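Local coordinates for putative uncharacterized protein TCIL3000_10_9440 (Trypanosoma congolense, PDB 5KMX) that is of unknown function but, as a transmembrane insect-stage surface antigen with a bilobed ectodomain, may serve as a sensor, at residues Leu155-Leu160 with Asn199-Ser204; Thr81-Thr86 with Gly167-Glu172; Asp13-Val18 with Pro48-Ile53. All coordinates share one frame; numbering follows the deposited sequence.

Contact 1: Leu155-Leu160 with Asn199-Ser204; sequences LATLYL and NVRLYS
Strands 155-160 and 199-204 are parallel neighbours in the large mixed sheet of this ectodomain, bridged in turn from Thr157 with Asn199 to Leu160 with Leu202. Leu158 and Leu160 each use both backbone polar atoms: Leu158 N bonds Asn199 O and its O takes the N-H of Arg201, while Leu160 N bonds Arg201 O at 2.6 Å and its O accepts from Tyr203 N. Asn199 N, bonded to Ala156 O at 2.8 Å, starts the ladder at its N-terminal end, beside the classic bulge where Ala156 and Thr157 both face Gly189. Leu158, Leu160, Val200 and Leu202 share one face, which packs against Val75, Val77 and Ile79 of strand 72-79; here Leu160 CB lies 3.8 Å from Leu202 CD1. The other face carries Thr157, Tyr159, Asn199 and Arg201. Tyr159 CE2 lies against one face of the Arg201 guanidinium, 3.7 Å from NE, the two planes 52° apart; Tyr57 adds a cation-pi contact to the same arginine. Bent at chi2 and chi3, the Arg201 chain brings NH1 to Tyr203 OH, a nearly straight bond of 2.9 Å in the guanidinium plane. Tyr203 CE1 in turn meets the edge of the Tyr159 ring, 3.8 Å from CD2.

Contact 2: Thr81-Thr86 with Gly167-Glu172; sequences TVQPFT and GGMYRE
Val82 and Tyr170 form a single beta bridge where the turn between strands 72-79 and 85-100 runs beside strand 169-172, the short return arm of a hairpin with strand 145-165; the two segments point nearly the same way. Backbone bonds flank the bridge: Tyr170 N gives to Thr81 O at 2.7 Å, and Gln83 N to Tyr170 O at 2.8 Å, almost straight at the hydrogen but approaching from above the carbonyl plane. Farther along the backbones separate, and a water accepts the N-H of Glu172; it also lies close to Gln83 O, at a spacing too short to be trusted. Apolar contact is made by Val82 CG2, 4.0 Å from Tyr170 CB, and both side chains rest on Ala162 of strand 145-165. Trp29 meets the Tyr170 ring edge-to-face. On the surface, Gln83 NE2 passes 3.9 Å from Arg171 CB, while the guanidinium leads off to a salt bridge with Asp174. A CH-pi contact lies farther along. Phe85 CG and Glu172 CG both stand between the backbone N and carbonyl carbon (chi1 64° and 80°), and the residues cross with Glu172 CB over the middle of the Phe85 ring, 3.5 Å from its centroid. The carboxylate, whose OE2 has Arg87 as a distant, weak ionic partner, continues over the ring's rim, its plane tilted 32°, with Glu172 CD 3.4 Å from Phe85 CD2.

Contact 3: Asp13-Val18 with Pro48-Ile53; sequences DFKEAV and PGFKSI
A hydrophobic contact of helix 11-20 with the loop before strand 53-63 and the first residue of that strand, Ile53, brings Phe14, Lys15 and Val18 against Phe50 and Ile53, near both ends of the modelled chain. Its aromatic part is a T-shaped stack: the Phe14 ring turns its edge to the face of Phe50, centroids 5.5 Å apart and planes at 89°, with Phe14 CD2 3.9 Å from Phe50 CZ. Phe14 gets there with CG anti to its backbone N (chi1 -175°), which carries the ring off the helix toward the loop. The aliphatic stem of Lys15 closes on the Phe50 ring from its edge, CG lying 3.7 Å from CE2. Ile53 meets Phe14 tip to tip, CD1 3.3 Å from CE2. One helical turn on, Val18 crosses Ile53 at about a right angle, Val18 CG1 3.7 Å from Ile53 CG2, while Val18 CG2 sits over one face of Phe14. Helix 208-216 extends the apolar cluster, with Leu215 on Phe14 and Pro208 on Ile53. Earlier in the helix Arg11 NH2 bonds Pro48 O, but between 13-18 and 48-53 no hydrogen bond forms, and the hold is apolar, with the ring edge of Phe14 directed at the pi face of Phe50.

From the N terminus, contact 3 comes first: it closes the loop from helix 11-20 to the turn before strand 53-63, and is complete before the others begin. Contact 2 opens at 81-86 and contact 1 at 155-160; contact 2 then closes at 167-172, before contact 1 closes at 199-204, so the two cross rather than nest. Both belong to the same sheet, tied through strand 145-165, and they touch: Leu202 packs on Val82, and Leu160 on Phe85. Contact 1 is buried near the centre of the molecule and contact 2 lies at its surface. Contact 3 joins helix 11-20, near the N terminus, to the fold separately, its centre about 22 Å from that of contact 1.

Contact 1: Leu155-Leu160 with Asn199-Ser204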
loop_
_atom_site.group_PDB
_atom_site.type_symbol
_atom_site.label_atom_id
_atom_site.label_comp_id
_atom_site.label_asym_id
_atom_site.label_seq_id
_atom_site.Cartn_x
_atom_site.Cartn_y
_atom_site.Cartn_z
ATOM N N LEU A 155 -8.315 -1.346 6.658
ATOM C CA LEU A 155 -7.024 -1.985 6.414
ATOM C C LEU A 155 -7.148 -3.473 6.098
ATOM O O LEU A 155 -7.770 -4.229 6.844
ATOM C CB LEU A 155 -6.113 -1.791 7.630
ATOM C CG LEU A 155 -4.649 -2.210 7.475
ATOM C CD1 LEU A 155 -3.927 -1.322 6.471
ATOM C CD2 LEU A 155 -3.949 -2.180 8.827
ATOM N N ALA A 156 -6.542 -3.878 4.984
ATOM C CA ALA A 156 -6.547 -5.271 4.549
ATOM C C ALA A 156 -5.123 -5.796 4.406
ATOM O O ALA A 156 -4.812 -6.900 4.856
ATOM C CB ALA A 156 -7.293 -5.410 3.231
ATOM N N THR A 157 -4.265 -4.998 3.777
ATOM C CA THR A 157 -2.878 -5.383 3.543
ATOM C C THR A 157 -1.923 -4.279 3.993
ATOM O O THR A 157 -2.107 -3.110 3.647
ATOM C CB THR A 157 -2.628 -5.700 2.059
ATOM O OG1 THR A 157 -3.603 -6.647 1.602
ATOM C CG2 THR A 157 -1.236 -6.277 1.861
ATOM N N LEU A 158 -0.905 -4.665 4.759
ATOM C CA LEU A 158 0.045 -3.721 5.339
ATOM C C LEU A 158 1.453 -3.952 4.796
ATOM O O LEU A 158 2.027 -5.027 4.979
ATOM C CB LEU A 158 0.048 -3.846 6.865
ATOM C CG LEU A 158 0.918 -2.847 7.632
ATOM C CD1 LEU A 158 0.356 -1.440 7.509
ATOM C CD2 LEU A 158 1.039 -3.255 9.091
ATOM N N TYR A 159 2.004 -2.936 4.136
ATOM C CA TYR A 159 3.345 -3.019 3.561
ATOM C C TYR A 159 4.362 -2.281 4.428
ATOM O O TYR A 159 4.173 -1.109 4.757
ATOM C CB TYR A 159 3.365 -2.438 2.146
ATOM C CG TYR A 159 2.307 -2.997 1.220
ATOM C CD1 TYR A 159 0.984 -2.590 1.320
ATOM C CD2 TYR A 159 2.635 -3.917 0.234
ATOM C CE1 TYR A 159 0.017 -3.093 0.478
ATOM C CE2 TYR A 159 1.673 -4.425 -0.616
ATOM C CZ TYR A 159 0.366 -4.008 -0.490
ATOM O OH TYR A 159 -0.600 -4.508 -1.334
ATOM N N LEU A 160 5.440 -2.974 4.787
ATOM C CA LEU A 160 6.530 -2.380 5.553
ATOM C C LEU A 160 7.823 -2.471 4.751
ATOM O O LEU A 160 7.978 -3.367 3.920
ATOM C CB LEU A 160 6.685 -3.080 6.904
ATOM C CG LEU A 160 5.415 -3.145 7.757
ATOM C CD1 LEU A 160 5.647 -3.983 9.004
ATOM C CD2 LEU A 160 4.937 -1.749 8.128
ATOM N N ASN A 199 -3.175 -8.761 6.259
ATOM C CA ASN A 199 -1.974 -9.363 5.696
ATOM C C ASN A 199 -0.791 -8.401 5.764
ATOM O O ASN A 199 -0.820 -7.328 5.163
ATOM C CB ASN A 199 -2.231 -9.791 4.250
ATOM C CG ASN A 199 -1.020 -10.443 3.609
ATOM O OD1 ASN A 199 -0.504 -9.958 2.604
ATOM N ND2 ASN A 199 -0.561 -11.547 4.189
ATOM N N VAL A 200 0.248 -8.795 6.497
ATOM C CA VAL A 200 1.420 -7.948 6.690
ATOM C C VAL A 200 2.569 -8.401 5.796
ATOM O O VAL A 200 2.795 -9.596 5.625
ATOM C CB VAL A 200 1.881 -7.958 8.162
ATOM C CG1 VAL A 200 3.084 -7.044 8.353
ATOM C CG2 VAL A 200 0.739 -7.535 9.074
ATOM N N ARG A 201 3.291 -7.433 5.237
ATOM C CA ARG A 201 4.404 -7.707 4.334
ATOM C C ARG A 201 5.580 -6.774 4.613
ATOM O O ARG A 201 5.392 -5.577 4.830
ATOM C CB ARG A 201 3.952 -7.566 2.878
ATOM C CG ARG A 201 3.009 -8.672 2.426
ATOM C CD ARG A 201 1.966 -8.189 1.436
ATOM N NE ARG A 201 2.505 -7.975 0.096
ATOM C CZ ARG A 201 1.855 -8.259 -1.033
ATOM N NH1 ARG A 201 2.430 -8.025 -2.203
ATOM N NH2 ARG A 201 0.634 -8.780 -1.003
ATOM N N LEU A 202 6.788 -7.335 4.611
ATOM C CA LEU A 202 8.009 -6.562 4.821
ATOM C C LEU A 202 8.904 -6.633 3.589
ATOM O O LEU A 202 9.299 -7.719 3.162
ATOM C CB LEU A 202 8.761 -7.071 6.053
ATOM C CG LEU A 202 10.115 -6.419 6.349
ATOM C CD1 LEU A 202 9.948 -4.938 6.648
ATOM C CD2 LEU A 202 10.814 -7.128 7.504
ATOM N N TYR A 203 9.224 -5.467 3.033
ATOM C CA TYR A 203 10.045 -5.368 1.829
ATOM C C TYR A 203 11.426 -4.797 2.126
ATOM O O TYR A 203 11.640 -4.164 3.160
ATOM C CB TYR A 203 9.357 -4.483 0.785
ATOM C CG TYR A 203 8.220 -5.142 0.039
ATOM C CD1 TYR A 203 6.956 -5.246 0.605
ATOM C CD2 TYR A 203 8.406 -5.645 -1.243
ATOM C CE1 TYR A 203 5.912 -5.843 -0.083
ATOM C CE2 TYR A 203 7.371 -6.240 -1.935
ATOM C CZ TYR A 203 6.126 -6.337 -1.352
ATOM O OH TYR A 203 5.093 -6.930 -2.039
ATOM N N SER A 204 12.360 -5.030 1.211
ATOM C CA SER A 204 13.627 -4.312 1.203
ATOM C C SER A 204 13.443 -3.051 0.365
ATOM O O SER A 204 12.591 -3.017 -0.522
ATOM C CB SER A 204 14.749 -5.182 0.636
ATOM O OG SER A 204 14.586 -5.376 -0.757
#

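Contact 2: Thr81-Thr86 with Gly167-Glu172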
loop_
_atom_site.group_PDB
_atom_site.type_symbol
_atom_site.label_atom_id
_atom_site.label_comp_id
_atom_site.label_asym_id
_atom_site.label_seq_id
_atom_site.Cartn_x
_atom_site.Cartn_y
_atom_site.Cartn_z
ATOM N N THR A 81 17.876 -10.655 10.786
ATOM C CA THR A 81 18.729 -9.683 10.095
ATOM C C THR A 81 18.113 -8.285 10.046
ATOM O O THR A 81 18.739 -7.344 9.554
ATOM C CB THR A 81 19.052 -10.118 8.646
ATOM O OG1 THR A 81 17.861 -10.102 7.847
ATOM C CG2 THR A 81 19.667 -11.510 8.624
ATOM N N VAL A 82 16.889 -8.152 10.550
ATOM C CA VAL A 82 16.205 -6.863 10.598
ATOM C C VAL A 82 16.091 -6.397 12.041
ATOM O O VAL A 82 15.498 -7.086 12.870
ATOM C CB VAL A 82 14.795 -6.943 9.981
ATOM C CG1 VAL A 82 14.160 -5.562 9.910
ATOM C CG2 VAL A 82 14.851 -7.571 8.598
ATOM N N GLN A 83 16.665 -5.236 12.340
ATOM C CA GLN A 83 16.541 -4.662 13.671
ATOM C C GLN A 83 15.060 -4.487 13.986
ATOM O O GLN A 83 14.358 -3.768 13.272
ATOM C CB GLN A 83 17.284 -3.329 13.763
ATOM C CG GLN A 83 18.799 -3.462 13.640
ATOM C CD GLN A 83 19.530 -2.127 13.674
ATOM O OE1 GLN A 83 20.731 -2.067 13.410
ATOM N NE2 GLN A 83 18.812 -1.054 14.002
ATOM N N PRO A 84 14.577 -5.142 15.056
ATOM C CA PRO A 84 13.129 -5.177 15.284
ATOM C C PRO A 84 12.529 -3.804 15.546
ATOM O O PRO A 84 13.224 -2.897 15.997
ATOM C CB PRO A 84 12.993 -6.082 16.516
ATOM C CG PRO A 84 14.280 -5.919 17.239
ATOM C CD PRO A 84 15.316 -5.786 16.157
ATOM N N PHE A 85 11.242 -3.664 15.246
ATOM C CA PHE A 85 10.538 -2.408 15.445
ATOM C C PHE A 85 9.044 -2.663 15.571
ATOM O O PHE A 85 8.572 -3.767 15.303
ATOM C CB PHE A 85 10.821 -1.439 14.293
ATOM C CG PHE A 85 10.322 -1.913 12.955
ATOM C CD1 PHE A 85 11.064 -2.806 12.198
ATOM C CD2 PHE A 85 9.117 -1.453 12.449
ATOM C CE1 PHE A 85 10.609 -3.237 10.964
ATOM C CE2 PHE A 85 8.655 -1.882 11.216
ATOM C CZ PHE A 85 9.403 -2.774 10.473
ATOM N N THR A 86 8.314 -1.638 15.997
ATOM C CA THR A 86 6.864 -1.716 16.123
ATOM C C THR A 86 6.222 -0.719 15.172
ATOM O O THR A 86 6.763 0.360 14.942
ATOM C CB THR A 86 6.398 -1.421 17.563
ATOM O OG1 THR A 86 7.130 -2.236 18.485
ATOM C CG2 THR A 86 4.906 -1.698 17.715
ATOM N N GLY A 167 26.940 -4.579 7.102
ATOM C CA GLY A 167 27.085 -5.775 7.911
ATOM C C GLY A 167 25.859 -6.668 7.903
ATOM O O GLY A 167 25.444 -7.171 8.949
ATOM N N GLY A 168 25.283 -6.867 6.720
ATOM C CA GLY A 168 24.186 -7.802 6.540
ATOM C C GLY A 168 23.002 -7.567 7.459
ATOM O O GLY A 168 22.259 -8.499 7.770
ATOM N N MET A 169 22.829 -6.322 7.892
ATOM C CA MET A 169 21.748 -5.960 8.803
ATOM C C MET A 169 20.779 -4.981 8.154
ATOM O O MET A 169 21.149 -4.236 7.247
ATOM C CB MET A 169 22.314 -5.345 10.081
ATOM C CG MET A 169 22.875 -6.354 11.066
ATOM S SD MET A 169 23.915 -5.585 12.325
ATOM C CE MET A 169 22.943 -4.132 12.737
ATOM N N TYR A 170 19.540 -4.984 8.635
ATOM C CA TYR A 170 18.512 -4.083 8.128
ATOM C C TYR A 170 17.834 -3.337 9.270
ATOM O O TYR A 170 18.041 -3.640 10.445
ATOM C CB TYR A 170 17.472 -4.853 7.310
ATOM C CG TYR A 170 18.034 -5.487 6.058
ATOM C CD1 TYR A 170 18.059 -4.795 4.856
ATOM C CD2 TYR A 170 18.544 -6.779 6.079
ATOM C CE1 TYR A 170 18.576 -5.367 3.711
ATOM C CE2 TYR A 170 19.060 -7.362 4.937
ATOM C CZ TYR A 170 19.076 -6.651 3.755
ATOM O OH TYR A 170 19.590 -7.226 2.616
ATOM N N ARG A 171 17.019 -2.359 8.899
ATOM C CA ARG A 171 16.354 -1.484 9.851
ATOM C C ARG A 171 15.213 -0.805 9.106
ATOM O O ARG A 171 15.340 -0.535 7.911
ATOM C CB ARG A 171 17.352 -0.474 10.427
ATOM C CG ARG A 171 16.748 0.740 11.115
ATOM C CD ARG A 171 17.826 1.778 11.392
ATOM N NE ARG A 171 17.317 3.144 11.266
ATOM C CZ ARG A 171 18.035 4.183 10.846
ATOM N NH1 ARG A 171 19.307 4.032 10.497
ATOM N NH2 ARG A 171 17.476 5.382 10.766
ATOM N N GLU A 172 14.100 -0.543 9.788
ATOM C CA GLU A 172 12.919 -0.020 9.105
ATOM C C GLU A 172 13.245 1.299 8.414
ATOM O O GLU A 172 13.906 2.171 8.980
ATOM C CB GLU A 172 11.740 0.151 10.075
ATOM C CG GLU A 172 11.749 1.409 10.942
ATOM C CD GLU A 172 10.420 1.626 11.651
ATOM O OE1 GLU A 172 10.422 1.766 12.893
ATOM O OE2 GLU A 172 9.373 1.659 10.965
HETATM O O HOH W 1 14.316 -1.518 12.427
#

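Contact 3: Asp13-Val18 with Pro48-Ile53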
loop_
_atom_site.group_PDB
_atom_site.type_symbol
_atom_site.label_atom_id
_atom_site.label_comp_id
_atom_site.label_asym_id
_atom_site.label_seq_id
_atom_site.Cartn_x
_atom_site.Cartn_y
_atom_site.Cartn_z
ATOM N N ASP A 13 15.482 4.384 -15.241
ATOM C CA ASP A 13 15.698 4.404 -13.798
ATOM C C ASP A 13 15.190 3.111 -13.162
ATOM O O ASP A 13 15.786 2.601 -12.214
ATOM C CB ASP A 13 15.007 5.611 -13.164
ATOM C CG ASP A 13 15.814 6.888 -13.306
ATOM O OD1 ASP A 13 16.651 6.969 -14.229
ATOM O OD2 ASP A 13 15.608 7.813 -12.492
ATOM N N PHE A 14 14.081 2.591 -13.681
ATOM C CA PHE A 14 13.541 1.317 -13.216
ATOM C C PHE A 14 14.454 0.162 -13.612
ATOM O O PHE A 14 14.703 -0.739 -12.817
ATOM C CB PHE A 14 12.139 1.080 -13.779
ATOM C CG PHE A 14 11.476 -0.152 -13.235
ATOM C CD1 PHE A 14 11.057 -0.194 -11.918
ATOM C CD2 PHE A 14 11.282 -1.269 -14.033
ATOM C CE1 PHE A 14 10.451 -1.322 -11.403
ATOM C CE2 PHE A 14 10.672 -2.403 -13.522
ATOM C CZ PHE A 14 10.257 -2.428 -12.205
ATOM N N LYS A 15 14.928 0.190 -14.854
ATOM C CA LYS A 15 15.945 -0.747 -15.324
ATOM C C LYS A 15 17.132 -0.787 -14.368
ATOM O O LYS A 15 17.670 -1.852 -14.066
ATOM C CB LYS A 15 16.432 -0.349 -16.719
ATOM C CG LYS A 15 15.650 -0.932 -17.885
ATOM C CD LYS A 15 16.304 -0.528 -19.202
ATOM C CE LYS A 15 15.616 -1.151 -20.403
ATOM N NZ LYS A 15 16.309 -0.798 -21.674
ATOM N N GLU A 16 17.532 0.391 -13.902
ATOM C CA GLU A 16 18.668 0.532 -13.000
ATOM C C GLU A 16 18.409 -0.179 -11.674
ATOM O O GLU A 16 19.318 -0.767 -11.085
ATOM C CB GLU A 16 18.962 2.018 -12.761
ATOM C CG GLU A 16 20.283 2.299 -12.065
ATOM C CD GLU A 16 20.592 3.785 -11.967
ATOM O OE1 GLU A 16 19.994 4.575 -12.729
ATOM O OE2 GLU A 16 21.432 4.164 -11.122
ATOM N N ALA A 17 17.162 -0.132 -11.215
ATOM C CA ALA A 17 16.787 -0.725 -9.935
ATOM C C ALA A 17 16.655 -2.243 -10.026
ATOM O O ALA A 17 17.105 -2.967 -9.139
ATOM C CB ALA A 17 15.484 -0.116 -9.437
ATOM N N VAL A 18 16.030 -2.722 -11.098
ATOM C CA VAL A 18 15.781 -4.153 -11.268
ATOM C C VAL A 18 17.084 -4.948 -11.332
ATOM O O VAL A 18 17.192 -6.023 -10.741
ATOM C CB VAL A 18 14.958 -4.437 -12.545
ATOM C CG1 VAL A 18 14.776 -5.942 -12.751
ATOM C CG2 VAL A 18 13.607 -3.737 -12.477
ATOM N N PRO A 48 5.188 -4.603 -18.972
ATOM C CA PRO A 48 5.482 -4.714 -20.407
ATOM C C PRO A 48 6.916 -4.343 -20.788
ATOM O O PRO A 48 7.452 -3.354 -20.288
ATOM C CB PRO A 48 4.495 -3.729 -21.042
ATOM C CG PRO A 48 3.363 -3.672 -20.095
ATOM C CD PRO A 48 3.963 -3.815 -18.730
ATOM N N GLY A 49 7.520 -5.138 -21.667
ATOM C CA GLY A 49 8.850 -4.857 -22.179
ATOM C C GLY A 49 9.970 -5.410 -21.317
ATOM O O GLY A 49 11.147 -5.193 -21.611
ATOM N N PHE A 50 9.604 -6.127 -20.257
ATOM C CA PHE A 50 10.578 -6.712 -19.338
ATOM C C PHE A 50 10.382 -8.214 -19.194
ATOM O O PHE A 50 9.258 -8.714 -19.247
ATOM C CB PHE A 50 10.473 -6.062 -17.955
ATOM C CG PHE A 50 10.855 -4.610 -17.928
ATOM C CD1 PHE A 50 9.925 -3.628 -18.217
ATOM C CD2 PHE A 50 12.145 -4.228 -17.599
ATOM C CE1 PHE A 50 10.275 -2.290 -18.187
ATOM C CE2 PHE A 50 12.501 -2.894 -17.567
ATOM C CZ PHE A 50 11.564 -1.925 -17.861
ATOM N N LYS A 51 11.486 -8.932 -19.010
ATOM C CA LYS A 51 11.422 -10.316 -18.566
ATOM C C LYS A 51 10.866 -10.316 -17.148
ATOM O O LYS A 51 10.903 -9.288 -16.470
ATOM C CB LYS A 51 12.800 -10.978 -18.624
ATOM C CG LYS A 51 13.284 -11.263 -20.040
ATOM C CD LYS A 51 14.684 -11.863 -20.060
ATOM C CE LYS A 51 15.760 -10.790 -19.977
ATOM N NZ LYS A 51 17.126 -11.355 -20.177
ATOM N N SER A 52 10.346 -11.456 -16.701
ATOM C CA SER A 52 9.724 -11.551 -15.381
ATOM C C SER A 52 10.648 -11.021 -14.283
ATOM O O SER A 52 11.743 -11.539 -14.071
ATOM C CB SER A 52 9.329 -12.997 -15.081
ATOM O OG SER A 52 8.254 -13.409 -15.906
ATOM N N ILE A 53 10.189 -9.980 -13.595
ATOM C CA ILE A 53 11.000 -9.284 -12.596
ATOM C C ILE A 53 10.798 -9.877 -11.203
ATOM O O ILE A 53 9.663 -10.022 -10.754
ATOM C CB ILE A 53 10.655 -7.783 -12.552
ATOM C CG1 ILE A 53 10.873 -7.152 -13.928
ATOM C CG2 ILE A 53 11.487 -7.069 -11.482
ATOM C CD1 ILE A 53 10.458 -5.706 -14.012
#